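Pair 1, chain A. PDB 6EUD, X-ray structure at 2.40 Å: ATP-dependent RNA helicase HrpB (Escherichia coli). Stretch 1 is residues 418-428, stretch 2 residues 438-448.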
# COMPACT_ATOMS: atom_id res chain seq x y z
N GLY A 418 6.96 6.06 19.93
CA GLY A 418 7.15 4.79 19.25
C GLY A 418 5.84 4.11 18.93
O GLY A 418 5.79 3.00 18.44
N ASN A 419 4.77 4.84 19.21
CA ASN A 419 3.41 4.38 19.12
C ASN A 419 2.88 4.33 17.69
O ASN A 419 3.55 4.84 16.78
CB ASN A 419 2.53 5.33 19.96
CG ASN A 419 1.58 4.62 20.80
OD1 ASN A 419 1.82 3.47 21.15
ND2 ASN A 419 0.46 5.24 21.11
N ASP A 420 1.68 3.79 17.49
CA ASP A 420 1.00 4.06 16.23
C ASP A 420 0.89 5.57 16.08
O ASP A 420 0.44 6.25 17.01
CB ASP A 420 -0.39 3.44 16.16
CG ASP A 420 -1.21 4.03 15.01
OD1 ASP A 420 -1.10 3.54 13.86
OD2 ASP A 420 -1.94 5.00 15.24
N PRO A 421 1.29 6.11 14.90
CA PRO A 421 1.38 7.56 14.67
C PRO A 421 0.12 8.36 14.99
O PRO A 421 0.24 9.41 15.60
CB PRO A 421 1.71 7.66 13.18
CG PRO A 421 2.50 6.41 12.92
CD PRO A 421 1.84 5.34 13.77
N ARG A 422 -1.05 7.87 14.60
CA ARG A 422 -2.30 8.54 14.96
C ARG A 422 -2.43 8.63 16.49
O ARG A 422 -2.76 9.67 17.03
CB ARG A 422 -3.51 7.82 14.33
CG ARG A 422 -3.50 7.84 12.78
CD ARG A 422 -4.61 6.95 12.13
NE ARG A 422 -5.67 7.79 11.61
CZ ARG A 422 -6.02 7.89 10.34
NH1 ARG A 422 -5.43 7.17 9.40
NH2 ARG A 422 -6.99 8.71 10.01
N LEU A 423 -2.15 7.54 17.19
CA LEU A 423 -2.24 7.55 18.64
C LEU A 423 -1.15 8.42 19.29
O LEU A 423 -1.39 9.12 20.28
CB LEU A 423 -2.18 6.11 19.17
CG LEU A 423 -3.31 5.15 18.75
CD1 LEU A 423 -3.24 3.82 19.53
CD2 LEU A 423 -4.71 5.78 18.85
N ALA A 424 0.06 8.37 18.73
CA ALA A 424 1.16 9.20 19.20
C ALA A 424 0.84 10.68 19.04
O ALA A 424 1.13 11.48 19.92
CB ALA A 424 2.45 8.87 18.45
N ALA A 425 0.24 11.03 17.89
CA ALA A 425 -0.18 12.38 17.58
C ALA A 425 -1.18 12.88 18.63
O ALA A 425 -1.09 14.01 19.12
CB ALA A 425 -0.80 12.44 16.19
N MET A 426 -2.13 12.01 18.98
CA MET A 426 -3.12 12.34 19.98
C MET A 426 -2.46 12.67 21.33
O MET A 426 -2.76 13.69 21.94
CB MET A 426 -4.11 11.19 20.13
CG MET A 426 -5.29 11.46 21.05
SD MET A 426 -6.43 10.04 20.98
CE MET A 426 -5.30 8.74 21.50
N LEU A 427 -1.55 11.82 21.76
CA LEU A 427 -0.87 12.00 23.03
C LEU A 427 -0.09 13.32 23.09
O LEU A 427 -0.20 14.06 24.07
CB LEU A 427 0.07 10.82 23.28
CG LEU A 427 -0.67 9.58 23.78
CD1 LEU A 427 0.17 8.32 23.57
CD2 LEU A 427 -1.05 9.76 25.24
N VAL A 428 0.66 13.59 22.03
CA VAL A 428 1.53 14.76 21.94
C VAL A 428 0.71 16.05 21.80
O VAL A 428 1.17 17.12 22.14
CB VAL A 428 2.55 14.57 20.74
CG1 VAL A 428 3.33 15.82 20.43
CG2 VAL A 428 3.55 13.47 21.06
N THR A 438 -6.03 11.43 29.69
CA THR A 438 -7.17 11.07 28.86
C THR A 438 -6.70 10.41 27.56
O THR A 438 -7.18 9.34 27.18
CB THR A 438 -8.06 12.29 28.56
OG1 THR A 438 -8.45 12.92 29.79
CG2 THR A 438 -9.29 11.87 27.77
N ALA A 439 -5.76 11.06 26.88
CA ALA A 439 -5.19 10.53 25.65
C ALA A 439 -4.57 9.14 25.84
O ALA A 439 -4.70 8.28 24.98
CB ALA A 439 -4.14 11.51 25.07
N ALA A 440 -3.91 8.91 26.98
CA ALA A 440 -3.18 7.67 27.21
C ALA A 440 -4.12 6.49 27.35
O ALA A 440 -3.85 5.38 26.86
CB ALA A 440 -2.29 7.79 28.45
N LYS A 441 -5.23 6.73 28.04
CA LYS A 441 -6.24 5.71 28.22
C LYS A 441 -6.92 5.40 26.88
O LYS A 441 -7.09 4.22 26.52
CB LYS A 441 -7.29 6.15 29.24
CG LYS A 441 -8.43 5.16 29.37
CD LYS A 441 -8.80 4.90 30.80
CE LYS A 441 -9.63 3.64 30.87
NZ LYS A 441 -10.07 3.35 32.26
N ILE A 442 -7.31 6.44 26.15
CA ILE A 442 -7.90 6.24 24.82
C ILE A 442 -6.98 5.39 23.96
O ILE A 442 -7.42 4.47 23.26
CB ILE A 442 -8.18 7.56 24.11
CG1 ILE A 442 -9.33 8.31 24.80
CG2 ILE A 442 -8.52 7.32 22.64
CD1 ILE A 442 -10.70 7.62 24.66
N ALA A 443 -5.69 5.70 24.03
CA ALA A 443 -4.70 5.03 23.21
C ALA A 443 -4.57 3.56 23.61
O ALA A 443 -4.45 2.68 22.76
CB ALA A 443 -3.35 5.74 23.31
N ALA A 444 -4.59 3.29 24.91
CA ALA A 444 -4.45 1.91 25.35
C ALA A 444 -5.67 1.10 24.88
O ALA A 444 -5.55 -0.04 24.44
CB ALA A 444 -4.27 1.84 26.86
N ILE A 445 -6.84 1.73 24.92
CA ILE A 445 -8.06 1.11 24.41
C ILE A 445 -7.98 0.79 22.91
O ILE A 445 -8.25 -0.34 22.50
CB ILE A 445 -9.28 2.01 24.66
CG1 ILE A 445 -9.50 2.15 26.16
CG2 ILE A 445 -10.52 1.41 23.99
CD1 ILE A 445 -10.60 3.09 26.51
N LEU A 446 -7.64 1.79 22.09
CA LEU A 446 -7.58 1.57 20.63
C LEU A 446 -6.52 0.53 20.21
O LEU A 446 -6.69 -0.15 19.20
CB LEU A 446 -7.35 2.91 19.92
CG LEU A 446 -8.55 3.86 20.08
CD1 LEU A 446 -8.32 5.26 19.49
CD2 LEU A 446 -9.79 3.24 19.47
N GLU A 447 -5.46 0.38 21.00
CA GLU A 447 -4.44 -0.67 20.79
C GLU A 447 -4.93 -2.09 21.15
O GLU A 447 -4.50 -3.07 20.55
CB GLU A 447 -3.19 -0.37 21.63
CG GLU A 447 -2.33 0.73 21.08
CD GLU A 447 -1.10 1.04 21.95
OE1 GLU A 447 -0.88 0.40 23.03
OE2 GLU A 447 -0.34 1.93 21.53
N GLU A 448 -5.79 -2.18 22.16
CA GLU A 448 -6.32 -3.46 22.63
C GLU A 448 -7.80 -3.28 22.92
O GLU A 448 -8.19 -3.18 24.08
CB GLU A 448 -5.58 -3.95 23.87
CG GLU A 448 -5.29 -5.43 23.84
CD GLU A 448 -4.27 -5.80 22.77
OE1 GLU A 448 -3.21 -5.14 22.72
OE2 GLU A 448 -4.55 -6.72 21.97
O HOH W 1 0.35 1.57 18.69

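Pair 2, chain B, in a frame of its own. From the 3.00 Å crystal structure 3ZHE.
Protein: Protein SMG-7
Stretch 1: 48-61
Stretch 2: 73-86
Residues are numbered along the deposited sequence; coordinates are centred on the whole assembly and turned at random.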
# COMPACT_ATOMS: atom_id res chain seq x y z
N LYS B 48 5.96 -20.94 -7.19
CA LYS B 48 5.60 -21.56 -8.46
C LYS B 48 5.20 -20.50 -9.48
O LYS B 48 5.56 -20.58 -10.66
CB LYS B 48 4.48 -22.59 -8.26
CG LYS B 48 4.82 -23.69 -7.27
CD LYS B 48 3.95 -24.92 -7.49
CE LYS B 48 4.46 -26.11 -6.68
NZ LYS B 48 3.75 -27.37 -7.05
N PHE B 49 4.45 -19.51 -9.00
CA PHE B 49 4.02 -18.37 -9.80
C PHE B 49 5.24 -17.66 -10.38
O PHE B 49 5.36 -17.50 -11.61
CB PHE B 49 3.23 -17.40 -8.92
CG PHE B 49 2.50 -16.33 -9.68
CD1 PHE B 49 3.12 -15.14 -10.02
CD2 PHE B 49 1.17 -16.52 -10.04
CE1 PHE B 49 2.44 -14.16 -10.71
CE2 PHE B 49 0.48 -15.54 -10.74
CZ PHE B 49 1.12 -14.36 -11.07
N TRP B 50 6.13 -17.23 -9.50
CA TRP B 50 7.35 -16.56 -9.93
C TRP B 50 8.21 -17.45 -10.82
O TRP B 50 8.95 -16.96 -11.66
CB TRP B 50 8.16 -16.07 -8.73
CG TRP B 50 9.50 -15.53 -9.14
CD1 TRP B 50 10.71 -16.13 -8.97
CD2 TRP B 50 9.75 -14.29 -9.82
NE1 TRP B 50 11.71 -15.33 -9.49
CE2 TRP B 50 11.14 -14.20 -10.02
CE3 TRP B 50 8.94 -13.25 -10.28
CZ2 TRP B 50 11.74 -13.11 -10.65
CZ3 TRP B 50 9.53 -12.17 -10.91
CH2 TRP B 50 10.92 -12.11 -11.09
N ASN B 51 8.12 -18.76 -10.62
CA ASN B 51 8.89 -19.69 -11.44
C ASN B 51 8.39 -19.73 -12.87
O ASN B 51 9.18 -19.70 -13.81
CB ASN B 51 8.89 -21.10 -10.83
CG ASN B 51 9.94 -21.26 -9.75
OD1 ASN B 51 10.92 -20.51 -9.70
ND2 ASN B 51 9.75 -22.24 -8.88
N LYS B 52 7.07 -19.78 -13.04
CA LYS B 52 6.46 -19.72 -14.36
C LYS B 52 6.75 -18.38 -15.04
O LYS B 52 7.07 -18.33 -16.23
CB LYS B 52 4.96 -19.95 -14.28
CG LYS B 52 4.57 -21.42 -14.22
CD LYS B 52 4.90 -22.12 -15.52
CE LYS B 52 4.49 -23.58 -15.49
NZ LYS B 52 4.88 -24.28 -16.75
N LEU B 53 6.63 -17.30 -14.28
CA LEU B 53 6.86 -15.97 -14.82
C LEU B 53 8.31 -15.78 -15.27
O LEU B 53 8.58 -15.40 -16.41
CB LEU B 53 6.45 -14.91 -13.80
CG LEU B 53 6.45 -13.45 -14.25
CD1 LEU B 53 5.23 -12.74 -13.69
CD2 LEU B 53 7.72 -12.77 -13.80
N LYS B 54 9.25 -16.05 -14.35
CA LYS B 54 10.68 -15.97 -14.64
C LYS B 54 11.04 -16.88 -15.81
O LYS B 54 11.87 -16.52 -16.65
CB LYS B 54 11.50 -16.38 -13.41
CG LYS B 54 13.00 -16.47 -13.63
CD LYS B 54 13.63 -15.11 -13.84
CE LYS B 54 15.14 -15.20 -13.93
NZ LYS B 54 15.77 -13.88 -14.18
N SER B 55 10.41 -18.05 -15.86
CA SER B 55 10.53 -18.94 -17.00
C SER B 55 10.20 -18.20 -18.28
O SER B 55 11.06 -18.06 -19.15
CB SER B 55 9.61 -20.15 -16.85
OG SER B 55 9.40 -20.78 -18.10
N MET B 56 8.97 -17.71 -18.37
CA MET B 56 8.51 -16.95 -19.53
C MET B 56 9.51 -15.88 -19.96
O MET B 56 9.95 -15.86 -21.11
CB MET B 56 7.17 -16.28 -19.24
CG MET B 56 5.97 -17.13 -19.56
SD MET B 56 4.42 -16.29 -19.18
CE MET B 56 4.70 -14.71 -19.99
N MET B 57 9.86 -15.02 -19.01
CA MET B 57 10.83 -13.95 -19.26
C MET B 57 12.13 -14.48 -19.87
O MET B 57 12.63 -13.93 -20.85
CB MET B 57 11.12 -13.18 -17.98
CG MET B 57 9.89 -12.52 -17.37
SD MET B 57 10.31 -11.44 -15.99
CE MET B 57 11.44 -10.30 -16.77
N ASP B 58 12.65 -15.55 -19.28
CA ASP B 58 13.91 -16.13 -19.75
C ASP B 58 13.82 -16.72 -21.15
O ASP B 58 14.63 -16.37 -22.02
CB ASP B 58 14.43 -17.18 -18.76
CG ASP B 58 14.85 -16.58 -17.44
OD1 ASP B 58 15.07 -15.35 -17.39
OD2 ASP B 58 14.96 -17.33 -16.44
N GLU B 59 12.86 -17.60 -21.37
CA GLU B 59 12.69 -18.26 -22.66
C GLU B 59 12.46 -17.24 -23.77
O GLU B 59 13.04 -17.34 -24.85
CB GLU B 59 11.51 -19.24 -22.62
CG GLU B 59 11.42 -20.10 -21.36
CD GLU B 59 12.60 -21.02 -21.17
OE1 GLU B 59 13.25 -21.39 -22.17
OE2 GLU B 59 12.89 -21.37 -20.00
N ILE B 60 11.62 -16.25 -23.50
CA ILE B 60 11.32 -15.22 -24.49
C ILE B 60 12.52 -14.31 -24.73
O ILE B 60 12.75 -13.86 -25.86
CB ILE B 60 10.07 -14.40 -24.09
CG1 ILE B 60 8.84 -15.31 -24.05
CG2 ILE B 60 9.82 -13.28 -25.08
CD1 ILE B 60 7.55 -14.59 -23.72
N THR B 61 13.30 -14.04 -23.68
CA THR B 61 14.51 -13.24 -23.82
C THR B 61 15.53 -13.96 -24.71
O THR B 61 16.17 -13.35 -25.56
CB THR B 61 15.16 -12.93 -22.46
OG1 THR B 61 14.28 -12.13 -21.68
CG2 THR B 61 16.48 -12.19 -22.65
N ASN B 73 8.48 -5.59 -23.28
CA ASN B 73 7.13 -6.10 -23.38
C ASN B 73 6.85 -7.19 -22.34
O ASN B 73 5.93 -7.08 -21.52
CB ASN B 73 6.87 -6.63 -24.79
CG ASN B 73 5.39 -6.82 -25.09
OD1 ASN B 73 4.82 -7.87 -24.78
ND2 ASN B 73 4.77 -5.81 -25.68
N VAL B 74 7.67 -8.24 -22.36
CA VAL B 74 7.49 -9.35 -21.43
C VAL B 74 7.68 -8.91 -19.97
O VAL B 74 7.04 -9.44 -19.06
CB VAL B 74 8.39 -10.57 -21.79
CG1 VAL B 74 9.83 -10.34 -21.35
CG2 VAL B 74 7.83 -11.84 -21.17
N GLN B 75 8.55 -7.92 -19.76
CA GLN B 75 8.79 -7.37 -18.43
C GLN B 75 7.54 -6.69 -17.88
O GLN B 75 7.12 -6.96 -16.75
CB GLN B 75 9.95 -6.37 -18.45
CG GLN B 75 11.33 -7.00 -18.50
CD GLN B 75 12.43 -5.97 -18.67
OE1 GLN B 75 12.17 -4.83 -19.03
NE2 GLN B 75 13.67 -6.38 -18.40
N ASN B 76 6.96 -5.79 -18.67
CA ASN B 76 5.73 -5.11 -18.26
C ASN B 76 4.58 -6.10 -18.07
O ASN B 76 3.76 -5.93 -17.16
CB ASN B 76 5.36 -4.02 -19.27
CG ASN B 76 6.37 -2.88 -19.29
OD1 ASN B 76 7.01 -2.59 -18.29
ND2 ASN B 76 6.50 -2.24 -20.44
N LEU B 77 4.53 -7.13 -18.91
CA LEU B 77 3.55 -8.20 -18.72
C LEU B 77 3.73 -8.84 -17.34
O LEU B 77 2.76 -9.04 -16.61
CB LEU B 77 3.70 -9.26 -19.81
CG LEU B 77 2.83 -10.51 -19.65
CD1 LEU B 77 1.35 -10.14 -19.61
CD2 LEU B 77 3.10 -11.51 -20.76
N ALA B 78 4.98 -9.13 -17.00
CA ALA B 78 5.32 -9.68 -15.69
C ALA B 78 4.84 -8.79 -14.55
O ALA B 78 4.17 -9.26 -13.62
CB ALA B 78 6.82 -9.89 -15.60
N ILE B 79 5.18 -7.50 -14.63
CA ILE B 79 4.76 -6.52 -13.63
C ILE B 79 3.25 -6.55 -13.44
O ILE B 79 2.75 -6.58 -12.31
CB ILE B 79 5.19 -5.09 -14.03
CG1 ILE B 79 6.71 -4.96 -14.01
CG2 ILE B 79 4.55 -4.06 -13.12
CD1 ILE B 79 7.21 -3.59 -14.43
N GLY B 80 2.52 -6.57 -14.56
CA GLY B 80 1.08 -6.67 -14.53
C GLY B 80 0.59 -7.90 -13.79
O GLY B 80 -0.23 -7.79 -12.87
N PHE B 81 1.11 -9.06 -14.17
CA PHE B 81 0.71 -10.31 -13.53
C PHE B 81 0.95 -10.31 -12.02
O PHE B 81 0.05 -10.67 -11.25
CB PHE B 81 1.42 -11.51 -14.18
CG PHE B 81 0.60 -12.22 -15.22
CD1 PHE B 81 -0.46 -13.02 -14.84
CD2 PHE B 81 0.90 -12.09 -16.56
CE1 PHE B 81 -1.22 -13.68 -15.80
CE2 PHE B 81 0.15 -12.75 -17.52
CZ PHE B 81 -0.91 -13.54 -17.14
N LEU B 82 2.14 -9.90 -11.60
CA LEU B 82 2.47 -9.91 -10.18
C LEU B 82 1.63 -8.92 -9.37
O LEU B 82 1.11 -9.26 -8.30
CB LEU B 82 3.96 -9.63 -9.97
CG LEU B 82 4.55 -9.99 -8.61
CD1 LEU B 82 4.23 -11.44 -8.27
CD2 LEU B 82 6.05 -9.77 -8.60
N THR B 83 1.50 -7.70 -9.89
CA THR B 83 0.68 -6.68 -9.24
C THR B 83 -0.75 -7.19 -9.06
O THR B 83 -1.33 -7.09 -7.97
CB THR B 83 0.66 -5.37 -10.04
OG1 THR B 83 1.95 -4.75 -9.97
CG2 THR B 83 -0.38 -4.41 -9.49
N ASP B 84 -1.30 -7.75 -10.13
CA ASP B 84 -2.65 -8.29 -10.09
C ASP B 84 -2.77 -9.46 -9.12
O ASP B 84 -3.82 -9.67 -8.53
CB ASP B 84 -3.13 -8.69 -11.49
CG ASP B 84 -3.53 -7.49 -12.32
OD1 ASP B 84 -3.69 -6.39 -11.74
OD2 ASP B 84 -3.70 -7.63 -13.55
N LEU B 85 -1.69 -10.22 -8.96
CA LEU B 85 -1.66 -11.29 -7.97
C LEU B 85 -1.81 -10.72 -6.56
O LEU B 85 -2.68 -11.15 -5.79
CB LEU B 85 -0.35 -12.09 -8.06
CG LEU B 85 -0.13 -13.13 -6.96
CD1 LEU B 85 -1.19 -14.22 -7.00
CD2 LEU B 85 1.27 -13.73 -7.06
N SER B 86 -0.97 -9.73 -6.24
CA SER B 86 -1.01 -9.10 -4.93
C SER B 86 -2.39 -8.52 -4.64
O SER B 86 -2.96 -8.75 -3.57
CB SER B 86 0.04 -7.99 -4.84
OG SER B 86 -0.01 -7.34 -3.57

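Both pairs are antiparallel helix hairpins. In pair 1 the N-to-C directions of helices 421-428 and 438-447 differ by 166° and their axes approach to 8.8 Å; in pair 2 the angle is 172° and the approach 9.8 Å. Superposing N, CA and C of 14 central residues gives an RMSD of 0.6 Å, so the backbones share one arrangement despite the difference in axis spacing.

The register is also shared. A:Leu423 matches B:Leu53 and A:Ala443 matches B:Ala78; the CA atoms of A:Leu423 and A:Ala443 lie 5.8 Å apart, those of B:Leu53 and B:Ala78 6.5 Å. Alanine occupies this position in both pairs: a single methyl pointing toward the partner helix leaves room for a leucine to lie against it. A:Leu423 CD1 is 4.2 Å from A:Ala443 CB, and B:Leu53 CD2 is 3.5 Å from B:Ala78 CB, although chi1 is m in the first leucine and t in the second.

One turn along, A:Leu427 matches B:Met57 and A:Ala439 matches B:Val74. Here the CA atoms are 5.3 Å apart between A:Leu427 and A:Ala439, and 6.1 Å between B:Met57 and B:Val74, so pair 2 is wider at both register points. Both side chains reach the same three matched positions. A:Leu427 CD2 lies 3.6 Å from A:Ala439 CB and 4.0 Å from A:Ala440 CB, and its CD1 4.4 Å from A:Ala443 CB. B:Met57 places CG 4.4 Å from B:Val74 CG2, CE 3.7 Å from B:Gln75 CG and SD 3.8 Å from B:Ala78 CB.

The methyls of the matched methionines reach equivalent residues by different chi1 rotamers: A:Met426 (t) brings CE to 3.7 Å from A:Ile442 CG2, and B:Met56 (m) brings CE to 3.7 Å from B:Leu77 CD2. A:Met426 CE also lies 4.0 Å from A:Ala443 CB.

Where A:Leu446 and A:Glu447 match B:Phe81 and B:Leu82, the CA atoms coincide to 0.3 Å but the chemistry differs: a carboxylate in pair 1 is matched by a leucine. A:Asp420, matched by B:Trp50, caps helix 421-428, OD2 accepting from A:Leu423 N at 3.2 Å. A water bridges the stretches, accepting from A:Asp420 N (2.9 Å) and donating to A:Glu447 OE2 (2.9 Å). A:Glu447 also packs its aliphatic part, CG standing 3.6 Å from A:Leu423 CD1. In pair 2, B:Leu82 CD1 lies 4.1 Å from B:Phe49 CE1, and B:Leu85 CD2 sits over one face of the B:Phe49 ring, 3.7 Å from its centroid and 9° off the normal. The contact buries 593 Å² between the 14-residue stretches of pair 2 and 423 Å² between the 11-residue stretches of pair 1.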